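Local coordinates for protein sensory rhodopsin transducer (Thermotoga maritima, PDB 1NC7) that is of unknown function in detail but binds magnesium ions and probably serves, like its family relatives, as a soluble transducer for a sensory rhodopsin, at residues H87-L90 / D91-G94. Residues are numbered along the deposited sequence; the frame is centred on the assembly and turned at random.
Sequences HLRL and DKLG
Arg89 and Lys92 are linked through the backbone where strand 84-89 ends: the chain folds into a type I beta turn with Leu90 and Asp91 at its two central positions, closed by a weak hydrogen bond from Lys92 N to Arg89 O (3.3 Å). One residue further on, a water bridges the turn, donating to Leu90 O and accepting from Leu93 N (3.0 Å).

On one side Arg89 curls toward the turn, its chain bent at chi2 and chi3, and presents the guanidinium side-on to Asp91. NE meets OD1 at 2.7 Å and NH2 meets OD2 at 2.9 Å, both nearly straight and on the syn side, though tilted out of the carboxylate plane, with the planar groups only 15° apart. Asp91 reaches them with CG set between its own backbone N and carbonyl carbon (chi1 59°). The extended Lys92 chain runs past Arg89 CB, placing its CE 4.0 Å above the guanidinium plane, while its NZ stays 4.5 Å from Arg89 NH1.

On the apolar side, Leu93 CD1 packs against Leu90 CD2 (3.9 Å) and more loosely against Leu88; Phe66 of strand 60-68 touches both Leu90 and Leu93. A leucine in place of Arg89 would probably leave the Asp91 carboxylate without its paired donors and free to turn.

The paired bonds probably restrict rotation of both charged groups, and the carboxylate is likely to offset the neighbouring Arg89 and Lys92 charges, so the turn leaving strand 84-89, an outermost sheet strand of the chain, carries a surface ion pair on one side and leucine packing on the other.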
loop_
_atom_site.group_PDB
_atom_site.type_symbol
_atom_site.label_atom_id
_atom_site.label_comp_id
_atom_site.label_asym_id
_atom_site.label_seq_id
_atom_site.Cartn_x
_atom_site.Cartn_y
_atom_site.Cartn_z
ATOM N N HIS D 87 -9.811 12.008 9.497
ATOM C CA HIS D 87 -9.799 11.653 8.081
ATOM C C HIS D 87 -10.028 12.970 7.350
ATOM O O HIS D 87 -11.165 13.399 7.159
ATOM C CB HIS D 87 -10.910 10.648 7.740
ATOM C CG HIS D 87 -10.677 9.272 8.289
ATOM N ND1 HIS D 87 -11.097 8.133 7.636
ATOM C CD2 HIS D 87 -10.099 8.852 9.441
ATOM C CE1 HIS D 87 -10.788 7.071 8.361
ATOM N NE2 HIS D 87 -10.181 7.480 9.461
ATOM N N LEU D 88 -8.935 13.612 6.953
ATOM C CA LEU D 88 -9.011 14.905 6.281
ATOM C C LEU D 88 -9.362 14.813 4.801
ATOM O O LEU D 88 -8.635 14.205 4.013
ATOM C CB LEU D 88 -7.682 15.645 6.443
ATOM C CG LEU D 88 -7.609 17.054 5.851
ATOM C CD1 LEU D 88 -8.561 17.977 6.600
ATOM C CD2 LEU D 88 -6.182 17.564 5.948
ATOM N N ARG D 89 -10.487 15.423 4.433
ATOM C CA ARG D 89 -10.945 15.433 3.045
ATOM C C ARG D 89 -10.166 16.485 2.266
ATOM O O ARG D 89 -10.384 17.685 2.428
ATOM C CB ARG D 89 -12.446 15.731 2.992
ATOM C CG ARG D 89 -13.318 14.551 3.392
ATOM C CD ARG D 89 -13.315 13.498 2.293
ATOM N NE ARG D 89 -14.003 13.975 1.095
ATOM C CZ ARG D 89 -15.268 13.702 0.797
ATOM N NH1 ARG D 89 -15.997 12.943 1.606
ATOM N NH2 ARG D 89 -15.812 14.197 -0.307
ATOM N N LEU D 90 -9.259 16.022 1.414
ATOM C CA LEU D 90 -8.415 16.914 0.629
ATOM C C LEU D 90 -9.138 17.651 -0.491
ATOM O O LEU D 90 -8.621 18.635 -1.019
ATOM C CB LEU D 90 -7.228 16.131 0.061
ATOM C CG LEU D 90 -6.373 15.398 1.103
ATOM C CD1 LEU D 90 -5.176 14.754 0.422
ATOM C CD2 LEU D 90 -5.901 16.368 2.172
ATOM N N ASP D 91 -10.326 17.177 -0.851
ATOM C CA ASP D 91 -11.118 17.808 -1.906
ATOM C C ASP D 91 -11.862 19.045 -1.406
ATOM O O ASP D 91 -12.523 19.735 -2.183
ATOM C CB ASP D 91 -12.130 16.808 -2.478
ATOM C CG ASP D 91 -13.086 16.279 -1.426
ATOM O OD1 ASP D 91 -12.610 15.830 -0.362
ATOM O OD2 ASP D 91 -14.313 16.300 -1.663
ATOM N N LYS D 92 -11.751 19.323 -0.112
ATOM C CA LYS D 92 -12.425 20.476 0.481
ATOM C C LYS D 92 -11.439 21.549 0.930
ATOM O O LYS D 92 -11.744 22.345 1.819
ATOM C CB LYS D 92 -13.264 20.021 1.678
ATOM C CG LYS D 92 -14.291 18.952 1.339
ATOM C CD LYS D 92 -15.052 18.512 2.578
ATOM C CE LYS D 92 -16.093 17.456 2.244
ATOM N NZ LYS D 92 -16.823 16.999 3.459
ATOM N N LEU D 93 -10.266 21.582 0.303
ATOM C CA LEU D 93 -9.232 22.545 0.671
ATOM C C LEU D 93 -8.906 23.586 -0.398
ATOM O O LEU D 93 -7.952 24.349 -0.250
ATOM C CB LEU D 93 -7.946 21.805 1.048
ATOM C CG LEU D 93 -8.018 20.791 2.192
ATOM C CD1 LEU D 93 -6.650 20.153 2.391
ATOM C CD2 LEU D 93 -8.479 21.477 3.465
ATOM N N GLY D 94 -9.685 23.620 -1.473
ATOM C CA GLY D 94 -9.426 24.592 -2.522
ATOM C C GLY D 94 -8.359 24.150 -3.505
ATOM O O GLY D 94 -7.936 24.926 -4.365
HETATM O O HOH W 1 -9.368 20.679 -2.383
#